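Local coordinates for protein UDP-N-acetylenolpyruvoylglucosamine reductase (Listeria monocytogenes, PDB 3TX1) that binds FAD and probably reduces UDP-N-acetylenolpyruvoylglucosamine to UDP-N-acetylmuramate with NADPH, a step in peptidoglycan synthesis, at residues R112-K124 and I204-E216. Residues are numbered along the deposited sequence; the frame is centred on the assembly and turned at random.
Sequences RNNTQIVAMSGAK and IVLDATFSLALEE. With FAD (flavin-adenine dinucleotide), chain B.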
# COMPACT_ATOMS: atom_id res chain seq x y z
N ARG A 112 -17.19 15.29 -1.26
CA ARG A 112 -18.20 15.18 -2.29
C ARG A 112 -18.06 16.32 -3.24
O ARG A 112 -17.95 17.45 -2.84
CB ARG A 112 -19.61 15.20 -1.67
CG ARG A 112 -20.31 16.57 -1.59
CD ARG A 112 -21.55 16.70 -2.48
NE ARG A 112 -21.87 18.07 -2.91
CZ ARG A 112 -21.74 18.53 -4.14
NH1 ARG A 112 -21.25 17.76 -5.09
NH2 ARG A 112 -22.06 19.77 -4.43
N ASN A 113 -18.08 16.04 -4.52
CA ASN A 113 -17.99 17.11 -5.51
C ASN A 113 -18.74 16.77 -6.82
O ASN A 113 -18.11 16.43 -7.82
CB ASN A 113 -16.51 17.34 -5.79
CG ASN A 113 -16.27 18.26 -6.97
OD1 ASN A 113 -17.16 19.05 -7.37
ND2 ASN A 113 -15.06 18.16 -7.55
N ASN A 114 -20.06 16.92 -6.81
CA ASN A 114 -20.97 16.46 -7.89
C ASN A 114 -20.74 14.94 -8.06
O ASN A 114 -20.79 14.23 -7.06
CB ASN A 114 -20.93 17.32 -9.20
CG ASN A 114 -20.21 16.65 -10.38
OD1 ASN A 114 -19.00 16.42 -10.36
ND2 ASN A 114 -20.98 16.41 -11.46
N THR A 115 -20.47 14.46 -9.27
CA THR A 115 -20.26 13.03 -9.50
C THR A 115 -18.80 12.60 -9.16
O THR A 115 -18.43 11.42 -9.28
CB THR A 115 -20.64 12.60 -10.94
OG1 THR A 115 -19.85 13.33 -11.88
CG2 THR A 115 -22.14 12.85 -11.23
N GLN A 116 -18.00 13.55 -8.67
CA GLN A 116 -16.59 13.29 -8.38
C GLN A 116 -16.19 13.22 -6.91
O GLN A 116 -16.65 14.02 -6.07
CB GLN A 116 -15.71 14.31 -9.09
CG GLN A 116 -15.67 14.13 -10.60
CD GLN A 116 -14.62 14.99 -11.27
OE1 GLN A 116 -13.99 15.84 -10.64
NE2 GLN A 116 -14.41 14.76 -12.56
N ILE A 117 -15.29 12.28 -6.63
CA ILE A 117 -14.76 12.11 -5.29
C ILE A 117 -13.28 12.54 -5.12
O ILE A 117 -12.40 12.13 -5.90
CB ILE A 117 -15.06 10.70 -4.72
CG1 ILE A 117 -16.54 10.65 -4.30
CG2 ILE A 117 -14.18 10.40 -3.52
CD1 ILE A 117 -17.05 9.29 -3.89
N VAL A 118 -13.05 13.42 -4.15
CA VAL A 118 -11.71 13.90 -3.80
C VAL A 118 -11.34 13.40 -2.42
O VAL A 118 -12.10 13.62 -1.46
CB VAL A 118 -11.54 15.45 -3.90
CG1 VAL A 118 -10.89 16.05 -2.64
CG2 VAL A 118 -10.74 15.83 -5.14
N ALA A 119 -10.19 12.73 -2.35
CA ALA A 119 -9.67 12.15 -1.11
C ALA A 119 -8.19 12.41 -0.95
O ALA A 119 -7.44 12.33 -1.92
CB ALA A 119 -9.91 10.65 -1.08
N MET A 120 -7.77 12.71 0.27
CA MET A 120 -6.36 12.95 0.57
C MET A 120 -5.55 11.63 0.59
O MET A 120 -6.13 10.55 0.74
CB MET A 120 -6.22 13.75 1.85
CG MET A 120 -6.43 15.21 1.59
SD MET A 120 -6.17 16.15 3.09
CE MET A 120 -5.87 17.76 2.38
N SER A 121 -4.23 11.72 0.47
CA SER A 121 -3.46 10.51 0.26
C SER A 121 -3.31 9.62 1.48
O SER A 121 -2.85 8.48 1.37
CB SER A 121 -2.10 10.84 -0.31
OG SER A 121 -1.32 11.47 0.67
N GLY A 122 -3.74 10.15 2.63
CA GLY A 122 -3.62 9.45 3.91
C GLY A 122 -4.94 8.79 4.24
O GLY A 122 -5.05 8.08 5.24
N ALA A 123 -5.95 9.05 3.42
CA ALA A 123 -7.26 8.43 3.60
C ALA A 123 -7.18 6.95 3.26
O ALA A 123 -6.38 6.55 2.43
CB ALA A 123 -8.32 9.11 2.73
N LYS A 124 -8.01 6.15 3.92
CA LYS A 124 -8.03 4.74 3.68
C LYS A 124 -8.86 4.54 2.49
O LYS A 124 -9.87 5.21 2.32
CB LYS A 124 -8.61 3.99 4.86
CG LYS A 124 -7.56 3.81 5.93
CD LYS A 124 -8.14 3.29 7.22
CE LYS A 124 -6.98 3.07 8.18
NZ LYS A 124 -7.48 2.36 9.39
N ILE A 204 4.94 12.06 -4.92
CA ILE A 204 4.32 11.84 -3.59
C ILE A 204 2.87 12.30 -3.73
O ILE A 204 2.59 13.48 -3.91
CB ILE A 204 5.00 12.61 -2.42
CG1 ILE A 204 6.40 12.08 -2.10
CG2 ILE A 204 4.17 12.50 -1.15
CD1 ILE A 204 7.52 12.69 -2.91
N VAL A 205 1.95 11.37 -3.70
CA VAL A 205 0.57 11.72 -3.86
C VAL A 205 0.08 12.44 -2.62
O VAL A 205 0.31 11.94 -1.52
CB VAL A 205 -0.26 10.43 -4.03
CG1 VAL A 205 -1.76 10.72 -4.14
CG2 VAL A 205 0.29 9.65 -5.21
N LEU A 206 -0.58 13.58 -2.80
CA LEU A 206 -1.24 14.30 -1.70
C LEU A 206 -2.77 14.13 -1.66
O LEU A 206 -3.36 14.02 -0.59
CB LEU A 206 -0.86 15.76 -1.69
CG LEU A 206 0.62 16.00 -1.44
CD1 LEU A 206 0.92 17.47 -1.65
CD2 LEU A 206 1.02 15.57 -0.05
N ASP A 207 -3.43 14.16 -2.81
CA ASP A 207 -4.87 13.85 -2.85
C ASP A 207 -5.25 13.35 -4.23
O ASP A 207 -4.51 13.54 -5.19
CB ASP A 207 -5.77 14.99 -2.35
CG ASP A 207 -5.65 16.25 -3.18
OD1 ASP A 207 -5.41 17.36 -2.62
OD2 ASP A 207 -5.76 16.12 -4.41
N ALA A 208 -6.38 12.66 -4.31
CA ALA A 208 -6.82 12.07 -5.57
C ALA A 208 -8.29 12.39 -5.93
O ALA A 208 -9.14 12.55 -5.03
CB ALA A 208 -6.60 10.56 -5.53
N THR A 209 -8.56 12.51 -7.23
CA THR A 209 -9.92 12.79 -7.74
C THR A 209 -10.40 11.66 -8.63
O THR A 209 -9.80 11.39 -9.68
CB THR A 209 -9.99 14.05 -8.62
OG1 THR A 209 -9.61 15.22 -7.89
CG2 THR A 209 -11.40 14.26 -9.07
N PHE A 210 -11.49 11.02 -8.22
CA PHE A 210 -12.07 9.94 -9.02
C PHE A 210 -13.36 10.38 -9.74
O PHE A 210 -14.26 10.96 -9.11
CB PHE A 210 -12.37 8.77 -8.12
CG PHE A 210 -11.26 8.40 -7.18
CD1 PHE A 210 -11.30 8.80 -5.85
CD2 PHE A 210 -10.20 7.60 -7.61
CE1 PHE A 210 -10.30 8.43 -4.97
CE2 PHE A 210 -9.20 7.23 -6.74
CZ PHE A 210 -9.25 7.65 -5.42
N SER A 211 -13.42 10.14 -11.05
CA SER A 211 -14.60 10.45 -11.90
C SER A 211 -15.65 9.33 -11.81
O SER A 211 -15.58 8.35 -12.56
CB SER A 211 -14.18 10.57 -13.36
OG SER A 211 -13.74 11.86 -13.68
N LEU A 212 -16.65 9.45 -10.97
CA LEU A 212 -17.61 8.38 -10.89
C LEU A 212 -18.90 8.66 -11.64
O LEU A 212 -19.08 9.71 -12.21
CB LEU A 212 -17.89 8.02 -9.44
CG LEU A 212 -16.72 7.83 -8.49
CD1 LEU A 212 -17.16 7.39 -7.12
CD2 LEU A 212 -15.62 6.95 -9.05
N ALA A 213 -19.80 7.72 -11.66
CA ALA A 213 -21.09 7.94 -12.29
C ALA A 213 -22.26 7.70 -11.31
O ALA A 213 -22.17 6.86 -10.40
CB ALA A 213 -21.22 7.06 -13.52
N LEU A 214 -23.35 8.45 -11.47
CA LEU A 214 -24.54 8.24 -10.63
C LEU A 214 -25.31 6.95 -10.99
O LEU A 214 -25.54 6.66 -12.16
CB LEU A 214 -25.45 9.47 -10.56
CG LEU A 214 -24.98 10.51 -9.53
CD1 LEU A 214 -25.63 11.85 -9.81
CD2 LEU A 214 -25.21 10.08 -8.08
N GLU A 215 -25.65 6.20 -9.94
CA GLU A 215 -26.31 4.92 -10.03
C GLU A 215 -26.94 4.57 -8.68
O GLU A 215 -26.46 5.00 -7.62
CB GLU A 215 -25.31 3.86 -10.51
CG GLU A 215 -25.89 2.47 -10.71
CD GLU A 215 -24.86 1.46 -11.23
OE1 GLU A 215 -23.67 1.83 -11.39
OE2 GLU A 215 -25.26 0.29 -11.45
N GLU A 216 -28.01 3.78 -8.73
CA GLU A 216 -28.75 3.42 -7.52
C GLU A 216 -27.92 2.76 -6.45
O GLU A 216 -26.99 2.01 -6.75
CB GLU A 216 -29.97 2.58 -7.87
CG GLU A 216 -31.02 3.43 -8.57
CD GLU A 216 -32.09 2.62 -9.25
OE1 GLU A 216 -31.91 1.40 -9.46
OE2 GLU A 216 -33.12 3.23 -9.62
PA FAD B . 2.21 0.83 1.40
O1A FAD B . 2.41 1.68 2.61
O2A FAD B . 2.23 -0.67 1.53
O5B FAD B . 3.35 1.16 0.33
C5B FAD B . 2.96 0.82 -1.00
C4B FAD B . 3.79 1.54 -2.04
O4B FAD B . 3.20 2.79 -2.36
C3B FAD B . 5.22 1.84 -1.66
O3B FAD B . 5.96 1.92 -2.91
C2B FAD B . 5.07 3.24 -1.07
O2B FAD B . 6.25 4.07 -0.99
C1B FAD B . 4.11 3.84 -2.05
N9A FAD B . 3.31 4.87 -1.40
C8A FAD B . 2.55 4.75 -0.30
N7A FAD B . 1.90 5.92 -0.09
C5A FAD B . 2.22 6.80 -1.06
C6A FAD B . 1.94 8.22 -1.43
N6A FAD B . 1.12 9.03 -0.70
N1A FAD B . 2.53 8.69 -2.54
C2A FAD B . 3.33 7.96 -3.30
N3A FAD B . 3.67 6.70 -3.02
C4A FAD B . 3.16 6.08 -1.93
N1 FAD B . -3.89 -4.65 -3.67
C2 FAD B . -4.71 -4.69 -4.75
O2 FAD B . -4.43 -4.02 -5.76
N3 FAD B . -5.84 -5.40 -4.81
C4 FAD B . -6.27 -6.17 -3.81
O4 FAD B . -7.32 -6.85 -3.91
C4X FAD B . -5.43 -6.18 -2.61
N5 FAD B . -5.79 -6.92 -1.56
C5X FAD B . -5.05 -6.96 -0.44
C6 FAD B . -5.51 -7.74 0.62
C7 FAD B . -4.80 -7.79 1.79
C7M FAD B . -5.30 -8.66 2.92
C8 FAD B . -3.57 -6.98 1.89
C8M FAD B . -2.75 -6.99 3.12
C9 FAD B . -3.13 -6.21 0.85
C9A FAD B . -3.83 -6.17 -0.33
N10 FAD B . -3.41 -5.37 -1.42
C10 FAD B . -4.20 -5.36 -2.58
C1' FAD B . -2.16 -4.59 -1.33
C2' FAD B . -2.40 -3.20 -0.80
O2' FAD B . -3.66 -3.13 -0.15
C3' FAD B . -2.42 -2.17 -1.93
O3' FAD B . -1.20 -2.34 -2.64
C4' FAD B . -2.51 -0.77 -1.34
O4' FAD B . -3.03 0.16 -2.30
C5' FAD B . -1.19 -0.28 -0.76
O5' FAD B . -1.51 0.72 0.18
P FAD B . -0.52 1.23 1.30
O1P FAD B . -1.02 2.59 1.65
O2P FAD B . -0.51 0.14 2.31
O3P FAD B . 0.89 1.28 0.62
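Ile117 and Phe210 form a hydrogen-bonded antiparallel pair, joined by Ile117 N to Phe210 O at 3.0 Å and by the return bond from Phe210 N to Ile117 O; both donors lie in the plane of the accepting carbonyl. Ala119 and Ala208 repeat this reciprocal pair of hydrogen bonds; the N-to-C directions of strands 116-120 and 204-211 differ by 165°, and the alternating hydrogen-bonded and non-hydrogen-bonded pairs confirm the antiparallel register.

Side chains alternate between the two faces. On the Gln116 face, that residue can be followed outward: CB and CG pass Phe210 O, CG also nears Ser211 CA, CD lies about equally far from Thr209 CG2 and Ser211 OG, OE1 meets Thr209 CG2 at 3.4 Å, and NE2 comes 3.2 Å from Ser211 OG, a hydroxyl hydrogen-bonded to Glu170 OE1. With CG beside the backbone N (chi1 -70°) and the chain extended beyond it, the amide spans Thr209 and Ser211. On the other face Ile117 divides its branches, CG2 against Phe210 CD1 at 4.0 Å and CD1 against Leu212 CD1 at 3.7 Å, while Ala119 CB lies at the edge of the phenyl ring.

Within this PCMH-type FAD-binding domain, Val205 and Ser121 belong to the cofactor pocket. Val205 N donates to adenine N1A (3.0 Å); its O accepts from N6A (3.1 Å) and, weakly, from Ser121 OG, just past strand 116-120.

Helices 125-134 and 150-156 pack on the Ile117-Ala119-Phe210 face; in the sheet, strand 204-214 lies between strands 116-120 and 169-175, with a classic bulge at Leu206 and Asp207 opposite Thr173.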